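Local coordinates for glycosylation Associate Protein 3 (PDB 6OYC), which probably works with partner Gap proteins as a component of the accessory Sec system, which handles the glycosylation and secretion of a surface adhesin, at residues Thr153-Glu158 against Asp162-Leu167; Asp214-Phe219 against Pro245-Tyr250; Leu166-Lys171 against Pro206-Gly211; Asn225-Gly230 against Glu312-Leu317. One frame throughout, in Å; residues are numbered along the deposited sequence.

From the N terminus, interaction 1 comes first and is a tight loop: 153-158 folds back over strand 163-168 with three residues between. Interaction 3 starts where that one ends, sharing Leu166 and Leu167, and closes a 34-residue loop through strand 191-193 to helix 206-218. Interaction 2 takes up the last turn of that helix and sets it against the entry to strand 248-251, closing 25 residues. Interaction 4 runs from strand 223-227 to the 3-10 turn near the C terminus, closing 81 residues, and crosses interaction 2, their segments alternating. Together they tie three neighbouring strands of the parallel sheet to 153-158 and helix 206-218 on one face and to 312-317 on the other.

Interaction 1: residues Thr153-Glu158 against Asp162-Leu167; sequences TEFTIE and DVLNLL
Phe155, Ile157, Leu164 and Leu166 carry this contact, and what passes between the two segments is apolar. The aromatic part is a CH-pi contact: Leu166 CD1 sits over one face of the Phe155 ring, 4.2 Å from the ring centroid and 25° off the normal. The methyl is displaced toward the rim near the root of the ring, with Leu166 CD1 3.8 Å from Phe155 CG. The first torsion puts CG between the backbone N and the carbonyl carbon (chi1 59°) and so turns the ring onto the strand side.

The aliphatic part is centred on Leu164. Its CD2 wedges between two neighbours, approaching the Phe155 ring obliquely (Leu164 CD2 to Phe155 CE2, 3.5 Å) while the end of Ile157 comes in beside it (Ile157 CD1 to Leu164 CD2, 3.4 Å). Ile157 CD1 also lies 3.5 Å from Leu164 CB, so it reaches the base of that side chain as well as its branches. The folded chain of Ile157 (chi2 -74°) brings this methyl down although its CB does not aim straight at the strand.

Polar groups find partners to the side. Thr156 N hydrogen-bonds to Glu191 OE1, and the backbone of Leu164 pairs with Lys223 and Asn225 on the adjoining strand. The Phe155 ring also packs on Ala215 of helix 206-218.

With no hydrogen bond joining 153-158 to the strand, the extended segment is not another strand of the sheet; toward 162-167 it is held by apolar side-chain packing alone, with the Thr156 N to Glu191 OE1 bond as a polar tether to the next strand.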
# COMPACT_ATOMS: atom_id res chain seq x y z
N THR C 153 -8.84 -13.66 2.25
CA THR C 153 -8.04 -14.56 3.08
C THR C 153 -8.37 -16.03 2.86
O THR C 153 -7.59 -16.89 3.26
CB THR C 153 -8.22 -14.23 4.56
OG1 THR C 153 -9.62 -14.20 4.88
CG2 THR C 153 -7.62 -12.88 4.90
N GLU C 154 -9.52 -16.33 2.24
CA GLU C 154 -9.95 -17.71 2.09
C GLU C 154 -9.08 -18.44 1.07
O GLU C 154 -8.74 -17.90 0.02
CB GLU C 154 -11.41 -17.76 1.63
CG GLU C 154 -12.43 -17.21 2.64
CD GLU C 154 -13.60 -16.49 1.98
OE1 GLU C 154 -13.41 -15.34 1.51
OE2 GLU C 154 -14.72 -17.07 1.94
N PHE C 155 -8.75 -19.68 1.40
CA PHE C 155 -8.09 -20.60 0.49
C PHE C 155 -8.69 -21.99 0.70
O PHE C 155 -9.24 -22.28 1.77
CB PHE C 155 -6.58 -20.65 0.72
CG PHE C 155 -6.19 -21.07 2.12
CD1 PHE C 155 -6.06 -20.14 3.13
CD2 PHE C 155 -5.98 -22.41 2.43
CE1 PHE C 155 -5.71 -20.52 4.42
CE2 PHE C 155 -5.63 -22.80 3.72
CZ PHE C 155 -5.50 -21.85 4.72
N THR C 156 -8.56 -22.85 -0.30
CA THR C 156 -9.14 -24.18 -0.24
C THR C 156 -8.08 -25.27 -0.32
O THR C 156 -7.09 -25.15 -1.06
CB THR C 156 -10.19 -24.38 -1.33
OG1 THR C 156 -11.10 -25.41 -0.91
CG2 THR C 156 -9.56 -24.74 -2.66
N ILE C 157 -8.28 -26.33 0.47
CA ILE C 157 -7.46 -27.53 0.45
C ILE C 157 -8.34 -28.69 0.02
O ILE C 157 -9.42 -28.88 0.57
CB ILE C 157 -6.84 -27.83 1.82
CG1 ILE C 157 -5.87 -26.72 2.20
CG2 ILE C 157 -6.12 -29.18 1.80
CD1 ILE C 157 -4.62 -26.83 1.42
N GLU C 158 -7.87 -29.47 -0.93
CA GLU C 158 -8.58 -30.68 -1.29
C GLU C 158 -7.92 -31.88 -0.62
O GLU C 158 -6.74 -31.84 -0.24
CB GLU C 158 -8.63 -30.85 -2.81
CG GLU C 158 -9.74 -29.99 -3.45
CD GLU C 158 -9.33 -29.36 -4.77
OE1 GLU C 158 -8.31 -29.80 -5.35
OE2 GLU C 158 -10.04 -28.43 -5.23
N ASP C 162 -0.79 -32.92 -0.69
CA ASP C 162 0.41 -32.98 0.14
C ASP C 162 1.01 -31.61 0.42
O ASP C 162 1.56 -31.39 1.50
CB ASP C 162 1.46 -33.88 -0.53
CG ASP C 162 1.92 -33.34 -1.89
OD1 ASP C 162 3.10 -33.58 -2.24
OD2 ASP C 162 1.11 -32.70 -2.61
N VAL C 163 0.92 -30.67 -0.53
CA VAL C 163 1.52 -29.35 -0.39
C VAL C 163 0.43 -28.31 -0.58
O VAL C 163 -0.41 -28.43 -1.48
CB VAL C 163 2.67 -29.14 -1.39
CG1 VAL C 163 3.40 -27.84 -1.11
CG2 VAL C 163 3.64 -30.31 -1.35
N LEU C 164 0.43 -27.30 0.28
CA LEU C 164 -0.29 -26.06 0.04
C LEU C 164 0.72 -24.94 -0.13
O LEU C 164 1.53 -24.67 0.77
CB LEU C 164 -1.26 -25.74 1.17
CG LEU C 164 -1.95 -24.40 0.95
CD1 LEU C 164 -2.80 -24.43 -0.32
CD2 LEU C 164 -2.77 -24.02 2.17
N ASN C 165 0.69 -24.29 -1.30
CA ASN C 165 1.55 -23.15 -1.58
C ASN C 165 0.68 -21.90 -1.54
O ASN C 165 -0.17 -21.69 -2.41
CB ASN C 165 2.25 -23.32 -2.92
CG ASN C 165 3.23 -24.48 -2.91
OD1 ASN C 165 4.05 -24.61 -1.99
ND2 ASN C 165 3.15 -25.34 -3.92
N LEU C 166 0.87 -21.10 -0.50
CA LEU C 166 0.09 -19.89 -0.26
C LEU C 166 0.89 -18.70 -0.75
O LEU C 166 1.96 -18.40 -0.21
CB LEU C 166 -0.22 -19.76 1.23
CG LEU C 166 -1.67 -19.50 1.62
CD1 LEU C 166 -2.58 -20.52 0.95
CD2 LEU C 166 -1.80 -19.55 3.13
N LEU C 167 0.40 -18.03 -1.78
CA LEU C 167 1.06 -16.84 -2.32
C LEU C 167 0.39 -15.60 -1.73
O LEU C 167 -0.76 -15.29 -2.05
CB LEU C 167 1.02 -16.79 -3.84
CG LEU C 167 1.74 -15.54 -4.35
CD1 LEU C 167 3.20 -15.60 -3.92
CD2 LEU C 167 1.63 -15.40 -5.85

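Interaction 2: residues Asp214-Phe219 against Pro245-Tyr250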
# COMPACT_ATOMS: atom_id res chain seq x y z
N ASP C 214 -6.78 -23.64 11.26
CA ASP C 214 -7.75 -24.66 10.88
C ASP C 214 -7.16 -25.65 9.88
O ASP C 214 -7.30 -26.86 10.04
CB ASP C 214 -8.99 -24.00 10.27
CG ASP C 214 -9.75 -23.14 11.24
OD1 ASP C 214 -9.44 -23.16 12.45
OD2 ASP C 214 -10.66 -22.42 10.79
N ALA C 215 -6.50 -25.13 8.84
CA ALA C 215 -5.88 -26.01 7.86
C ALA C 215 -4.94 -27.01 8.52
O ALA C 215 -4.94 -28.20 8.19
CB ALA C 215 -5.14 -25.18 6.81
N LEU C 216 -4.14 -26.54 9.50
CA LEU C 216 -3.11 -27.39 10.09
C LEU C 216 -3.70 -28.43 11.04
O LEU C 216 -3.10 -29.50 11.22
CB LEU C 216 -2.08 -26.53 10.81
CG LEU C 216 -1.24 -25.72 9.82
CD1 LEU C 216 -0.56 -24.52 10.47
CD2 LEU C 216 -0.23 -26.63 9.13
N LYS C 217 -4.85 -28.14 11.66
CA LYS C 217 -5.57 -29.14 12.44
C LYS C 217 -6.28 -30.14 11.53
O LYS C 217 -6.12 -31.36 11.70
CB LYS C 217 -6.56 -28.44 13.38
CG LYS C 217 -7.21 -29.33 14.43
CD LYS C 217 -7.64 -28.50 15.64
CE LYS C 217 -8.71 -29.20 16.48
NZ LYS C 217 -9.10 -28.40 17.69
N VAL C 218 -7.05 -29.65 10.55
CA VAL C 218 -7.88 -30.55 9.75
C VAL C 218 -7.03 -31.42 8.83
O VAL C 218 -7.33 -32.61 8.64
CB VAL C 218 -8.93 -29.74 8.95
CG1 VAL C 218 -9.69 -30.65 7.98
CG2 VAL C 218 -9.90 -29.06 9.91
N PHE C 219 -5.97 -30.86 8.24
CA PHE C 219 -5.06 -31.58 7.34
C PHE C 219 -3.69 -31.68 7.99
O PHE C 219 -2.72 -31.10 7.49
CB PHE C 219 -4.93 -30.88 5.99
CG PHE C 219 -6.24 -30.70 5.26
CD1 PHE C 219 -7.00 -29.55 5.44
CD2 PHE C 219 -6.69 -31.66 4.37
CE1 PHE C 219 -8.21 -29.38 4.76
CE2 PHE C 219 -7.88 -31.50 3.69
CZ PHE C 219 -8.65 -30.36 3.89
N PRO C 245 5.67 -23.14 13.40
CA PRO C 245 6.90 -23.85 13.00
C PRO C 245 6.70 -24.91 11.93
O PRO C 245 7.69 -25.32 11.29
CB PRO C 245 7.39 -24.48 14.31
CG PRO C 245 6.82 -23.62 15.37
CD PRO C 245 5.51 -23.10 14.86
N ARG C 246 5.48 -25.39 11.71
CA ARG C 246 5.26 -26.42 10.70
C ARG C 246 5.32 -25.87 9.28
O ARG C 246 5.58 -26.64 8.34
CB ARG C 246 3.90 -27.09 10.91
CG ARG C 246 3.78 -27.90 12.20
CD ARG C 246 3.49 -29.38 11.89
NE ARG C 246 2.67 -29.56 10.69
CZ ARG C 246 1.33 -29.58 10.69
NH1 ARG C 246 0.69 -29.44 11.84
NH2 ARG C 246 0.65 -29.76 9.56
N ILE C 247 5.09 -24.58 9.08
CA ILE C 247 5.11 -24.03 7.73
C ILE C 247 6.51 -23.51 7.40
O ILE C 247 7.34 -23.25 8.28
CB ILE C 247 4.04 -22.93 7.55
CG1 ILE C 247 4.43 -21.67 8.31
CG2 ILE C 247 2.69 -23.40 8.05
CD1 ILE C 247 4.12 -20.43 7.55
N THR C 248 6.79 -23.37 6.11
CA THR C 248 8.01 -22.74 5.63
C THR C 248 7.65 -21.44 4.94
O THR C 248 6.71 -21.40 4.12
CB THR C 248 8.79 -23.65 4.67
OG1 THR C 248 9.14 -24.87 5.34
CG2 THR C 248 10.08 -22.97 4.25
N ALA C 249 8.36 -20.38 5.28
CA ALA C 249 8.20 -19.09 4.64
C ALA C 249 9.24 -18.95 3.55
O ALA C 249 10.41 -19.29 3.74
CB ALA C 249 8.35 -17.95 5.66
N TYR C 250 8.82 -18.44 2.39
CA TYR C 250 9.73 -18.08 1.31
C TYR C 250 9.56 -16.59 1.05
O TYR C 250 8.48 -16.14 0.64
CB TYR C 250 9.47 -18.92 0.07
CG TYR C 250 9.79 -20.39 0.32
CD1 TYR C 250 8.83 -21.24 0.87
CD2 TYR C 250 11.05 -20.90 0.06
CE1 TYR C 250 9.11 -22.56 1.11
CE2 TYR C 250 11.35 -22.23 0.31
CZ TYR C 250 10.37 -23.05 0.84
OH TYR C 250 10.66 -24.36 1.08
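Leu216 and Arg246 run antiparallel alongside one another, and the leucine ends up lying over the flat end of the arginine. Leu216 CD2 rests on one face of the guanidinium, 3.3 Å from Arg246 NH2 and 3.7 Å from Arg246 CZ. Bends at the second and third torsions (chi2 -119°, chi3 -33°) fold the Arg246 chain back alongside the helix end instead of letting it stretch away.

The rim of the guanidinium looks toward carbonyls. Leu216 O lies in its plane, with Arg246 NH1 3.8 Å away, and Phe219 O is also near the plane, 4.2 Å from Arg246 NH2. Both gaps are too long for hydrogen bonds; NH2 makes a weak one to Ile222 O instead. A positive group at the C-terminal end of a helix probably meets a favourable field from the helix carbonyls. The other branch of the leucine, Leu216 CD1, turns to Ile247 CG2 at 4.2 Å, a loose apolar touch on the buried side.

The contact therefore joins the last turn of helix 206-218 to the approach to strand 248-251. Lys223 NZ braces that approach by bonding Arg246 O and Thr248 OG1. Leu216 also packs on Ile224 and on Phe244, while Ile247 reaches Tyr240 of helix 231-243 and Val226 of strand 223-227, the strand that pairs with 248-251.

Interaction 3: residues Leu166-Lys171 against Pro206-Gly211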
# COMPACT_ATOMS: atom_id res chain seq x y z
N LEU C 166 0.87 -21.10 -0.50
CA LEU C 166 0.09 -19.89 -0.26
C LEU C 166 0.89 -18.70 -0.75
O LEU C 166 1.96 -18.40 -0.21
CB LEU C 166 -0.22 -19.76 1.23
CG LEU C 166 -1.67 -19.50 1.62
CD1 LEU C 166 -2.58 -20.52 0.95
CD2 LEU C 166 -1.80 -19.55 3.13
N LEU C 167 0.40 -18.03 -1.78
CA LEU C 167 1.06 -16.84 -2.32
C LEU C 167 0.39 -15.60 -1.73
O LEU C 167 -0.76 -15.29 -2.05
CB LEU C 167 1.02 -16.79 -3.84
CG LEU C 167 1.74 -15.54 -4.35
CD1 LEU C 167 3.20 -15.60 -3.92
CD2 LEU C 167 1.63 -15.40 -5.85
N LEU C 168 1.13 -14.88 -0.89
CA LEU C 168 0.64 -13.65 -0.27
C LEU C 168 0.75 -12.54 -1.31
O LEU C 168 1.86 -12.16 -1.71
CB LEU C 168 1.45 -13.34 0.99
CG LEU C 168 0.94 -13.79 2.37
CD1 LEU C 168 0.37 -15.19 2.33
CD2 LEU C 168 2.04 -13.68 3.43
N VAL C 169 -0.38 -12.02 -1.76
CA VAL C 169 -0.43 -11.03 -2.84
C VAL C 169 -0.58 -9.65 -2.20
O VAL C 169 -1.50 -9.43 -1.40
CB VAL C 169 -1.58 -11.33 -3.81
CG1 VAL C 169 -1.69 -10.25 -4.87
CG2 VAL C 169 -1.39 -12.71 -4.46
N GLU C 170 0.34 -8.73 -2.53
CA GLU C 170 0.25 -7.37 -2.03
C GLU C 170 -1.11 -6.79 -2.38
O GLU C 170 -1.63 -7.01 -3.48
CB GLU C 170 1.37 -6.49 -2.61
CG GLU C 170 2.80 -6.95 -2.34
CD GLU C 170 3.17 -6.96 -0.85
OE1 GLU C 170 3.98 -7.83 -0.45
OE2 GLU C 170 2.65 -6.12 -0.08
N LYS C 171 -1.70 -6.06 -1.42
CA LYS C 171 -3.06 -5.57 -1.57
C LYS C 171 -3.22 -4.76 -2.85
O LYS C 171 -4.18 -4.95 -3.61
CB LYS C 171 -3.46 -4.74 -0.35
CG LYS C 171 -4.90 -4.23 -0.37
CD LYS C 171 -4.92 -2.72 -0.49
CE LYS C 171 -6.34 -2.17 -0.59
NZ LYS C 171 -6.35 -0.75 -1.06
N PRO C 206 -5.90 -11.62 11.29
CA PRO C 206 -6.47 -12.65 12.18
C PRO C 206 -7.27 -13.70 11.45
O PRO C 206 -7.28 -14.87 11.87
CB PRO C 206 -7.34 -11.83 13.14
CG PRO C 206 -6.74 -10.45 13.12
CD PRO C 206 -6.25 -10.25 11.72
N GLU C 207 -7.93 -13.33 10.34
CA GLU C 207 -8.71 -14.31 9.59
C GLU C 207 -7.82 -15.26 8.79
O GLU C 207 -8.23 -16.38 8.49
CB GLU C 207 -9.71 -13.60 8.67
CG GLU C 207 -10.97 -13.15 9.40
CD GLU C 207 -11.35 -14.09 10.57
OE1 GLU C 207 -11.95 -15.17 10.30
OE2 GLU C 207 -11.07 -13.76 11.75
N LEU C 208 -6.61 -14.84 8.44
CA LEU C 208 -5.69 -15.73 7.74
C LEU C 208 -4.91 -16.60 8.72
O LEU C 208 -4.67 -17.79 8.45
CB LEU C 208 -4.73 -14.91 6.87
CG LEU C 208 -3.75 -15.68 5.99
CD1 LEU C 208 -4.48 -16.63 5.05
CD2 LEU C 208 -2.85 -14.70 5.23
N GLU C 209 -4.51 -16.03 9.85
CA GLU C 209 -3.97 -16.81 10.95
C GLU C 209 -4.95 -17.90 11.38
O GLU C 209 -4.57 -19.07 11.55
CB GLU C 209 -3.64 -15.90 12.14
CG GLU C 209 -3.03 -16.63 13.32
CD GLU C 209 -2.36 -15.69 14.30
OE1 GLU C 209 -1.68 -16.19 15.22
OE2 GLU C 209 -2.50 -14.45 14.17
N LYS C 210 -6.22 -17.54 11.53
CA LYS C 210 -7.25 -18.52 11.86
C LYS C 210 -7.40 -19.55 10.74
O LYS C 210 -7.57 -20.75 11.02
CB LYS C 210 -8.57 -17.80 12.14
CG LYS C 210 -9.58 -18.60 12.95
CD LYS C 210 -10.54 -19.35 12.03
CE LYS C 210 -11.61 -20.11 12.82
NZ LYS C 210 -12.68 -19.21 13.30
N GLY C 211 -7.34 -19.12 9.48
CA GLY C 211 -7.46 -20.06 8.38
C GLY C 211 -6.32 -21.06 8.32
O GLY C 211 -6.52 -22.24 8.02
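Leu208 is the one residue of 206-211 that meets the strand, where Leu166 and Leu168 receive it. The helical segment opens with Pro206, whose carbonyl O accepts the N-H of Lys210 (Lys210 N to Pro206 O, 2.9 Å). The carbonyl O of Glu207 accepts the N-H of Gly211, so the turn carrying Leu208 is regularly bonded.

Leu208 aims down at the sheet with CG anti to its backbone N (chi1 -176°), and its two methyls divide between two targets. Leu208 CD1 meets Leu166 CD2 at 4.4 Å, while Leu208 CD2 meets Leu168 CD1, again at 4.4 Å. The two strand residues lie two apart, on the same face of the sheet. On the helix side Leu208 also packs against Tyr240 of helix 231-243.

Glu209, next along, turns to that same neighbouring helix, where its OE2 hydrogen-bonds to Tyr239 OH. Gly211 follows, and its carbonyl lies close to the ring of Phe155.

Only three buried leucines touch here, and both methyl contacts are loose. They add a small apolar share, without direction or polar tie, to the seating of the helix on strand 163-168, part of which is mediated by the Phe155 side chain; the Glu209-Tyr239 bond supplies a polar tie to helix 231-243.

Interaction 4: residues Asn225-Gly230 against Glu312-Leu317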
# COMPACT_ATOMS: atom_id res chain seq x y z
N ASN C 225 3.58 -23.95 2.55
CA ASN C 225 4.59 -22.94 2.27
C ASN C 225 3.90 -21.61 2.06
O ASN C 225 2.90 -21.52 1.32
CB ASN C 225 5.42 -23.32 1.05
CG ASN C 225 6.09 -24.66 1.19
OD1 ASN C 225 6.98 -24.83 2.03
ND2 ASN C 225 5.70 -25.62 0.36
N VAL C 226 4.39 -20.57 2.72
CA VAL C 226 3.88 -19.22 2.55
C VAL C 226 4.94 -18.43 1.79
O VAL C 226 6.05 -18.22 2.30
CB VAL C 226 3.52 -18.58 3.90
CG1 VAL C 226 3.02 -17.17 3.70
CG2 VAL C 226 2.46 -19.42 4.61
N ILE C 227 4.61 -18.04 0.55
CA ILE C 227 5.50 -17.34 -0.37
C ILE C 227 5.08 -15.88 -0.47
O ILE C 227 3.89 -15.57 -0.61
CB ILE C 227 5.47 -17.99 -1.77
CG1 ILE C 227 5.81 -19.47 -1.69
CG2 ILE C 227 6.39 -17.25 -2.73
CD1 ILE C 227 4.79 -20.34 -2.38
N ALA C 228 6.07 -14.98 -0.44
CA ALA C 228 5.83 -13.56 -0.66
C ALA C 228 6.94 -12.95 -1.51
O ALA C 228 8.03 -13.51 -1.64
CB ALA C 228 5.71 -12.81 0.66
N TYR C 229 6.65 -11.77 -2.07
CA TYR C 229 7.56 -11.06 -2.97
C TYR C 229 7.68 -9.56 -2.70
O TYR C 229 8.52 -8.91 -3.33
CB TYR C 229 7.10 -11.24 -4.42
CG TYR C 229 5.73 -10.67 -4.65
CD1 TYR C 229 4.59 -11.44 -4.42
CD2 TYR C 229 5.56 -9.35 -5.07
CE1 TYR C 229 3.33 -10.93 -4.62
CE2 TYR C 229 4.31 -8.83 -5.26
CZ TYR C 229 3.19 -9.62 -5.04
OH TYR C 229 1.93 -9.09 -5.23
N GLY C 230 6.83 -8.98 -1.83
CA GLY C 230 6.87 -7.56 -1.54
C GLY C 230 6.92 -7.34 -0.04
O GLY C 230 6.89 -8.28 0.75
N GLU C 312 8.90 -10.08 -9.98
CA GLU C 312 9.67 -10.72 -11.04
C GLU C 312 10.75 -11.65 -10.52
O GLU C 312 11.48 -12.23 -11.32
CB GLU C 312 10.29 -9.66 -11.95
CG GLU C 312 9.24 -8.85 -12.66
CD GLU C 312 9.81 -7.67 -13.41
OE1 GLU C 312 9.02 -6.88 -13.98
OE2 GLU C 312 11.05 -7.52 -13.44
N HIS C 313 10.87 -11.81 -9.20
CA HIS C 313 11.80 -12.77 -8.61
C HIS C 313 11.17 -14.14 -8.37
O HIS C 313 11.89 -15.08 -8.01
CB HIS C 313 12.34 -12.28 -7.27
CG HIS C 313 13.03 -10.96 -7.33
ND1 HIS C 313 13.56 -10.35 -6.21
CD2 HIS C 313 13.28 -10.13 -8.37
CE1 HIS C 313 14.11 -9.20 -6.56
NE2 HIS C 313 13.94 -9.04 -7.86
N LEU C 314 9.85 -14.25 -8.51
CA LEU C 314 9.19 -15.51 -8.15
C LEU C 314 9.74 -16.74 -8.88
O LEU C 314 9.75 -17.82 -8.26
CB LEU C 314 7.68 -15.36 -8.38
CG LEU C 314 6.97 -14.57 -7.29
CD1 LEU C 314 5.51 -14.35 -7.65
CD2 LEU C 314 7.11 -15.29 -5.97
N PRO C 315 10.22 -16.67 -10.13
CA PRO C 315 10.86 -17.86 -10.72
C PRO C 315 12.17 -18.29 -10.05
O PRO C 315 12.48 -19.49 -10.08
CB PRO C 315 11.07 -17.45 -12.18
CG PRO C 315 9.92 -16.50 -12.44
CD PRO C 315 9.79 -15.71 -11.17
N TYR C 316 12.95 -17.39 -9.44
CA TYR C 316 14.15 -17.81 -8.70
C TYR C 316 13.82 -18.74 -7.52
O TYR C 316 14.74 -19.13 -6.78
CB TYR C 316 14.93 -16.61 -8.15
CG TYR C 316 15.59 -15.71 -9.17
CD1 TYR C 316 16.78 -16.07 -9.81
CD2 TYR C 316 15.04 -14.46 -9.47
CE1 TYR C 316 17.38 -15.22 -10.74
CE2 TYR C 316 15.62 -13.61 -10.39
CZ TYR C 316 16.79 -13.99 -11.03
OH TYR C 316 17.33 -13.11 -11.93
N LEU C 317 12.54 -19.08 -7.32
CA LEU C 317 12.08 -19.88 -6.19
C LEU C 317 12.45 -21.35 -6.33
O LEU C 317 13.05 -21.94 -5.42
CB LEU C 317 10.57 -19.72 -6.07
CG LEU C 317 9.87 -19.81 -4.73
CD1 LEU C 317 10.78 -19.34 -3.62
CD2 LEU C 317 8.63 -18.95 -4.83
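Tyr229 OH is held by two hydrogen bonds, to Asp173 OD2 and to the backbone N of Glu170, which anchor the far end of a side chain whose near end packs against Leu314. Tyr229 CB lies 4.3 Å from Leu314 CD2, and Leu314 CD1 approaches the ring obliquely. Farther back on the strand, Ile227 makes the closer contacts through one methyl. Its CG2 stands anti to the backbone N and projects between two leucines: Ile227 CG2 is 3.5 Å from Leu317 CD2 and 3.9 Å from Leu314 CD2. Both pairs of side chains meet at a slant. The two leucines stand three residues apart, about one 3-10 turn; Leu317 points at the strand, while Leu314 brings only its end over.

Leu314 is backed by Leu186 and Tyr292, and Leu317 by Tyr250 of strand 248-251, so the C-terminal turn closes the sheet face opposite helix 231-243, which Val226 meets.

Strand 223-227, a short connection with Gly230 at the N-cap, and helix 231-243 follow in succession. The sheet order 2-1-3-4-5 matches the central strands of the alpha/beta-hydrolase fold, and this third strand leads into its helix where the nucleophile elbow would lie, a likeness in topology.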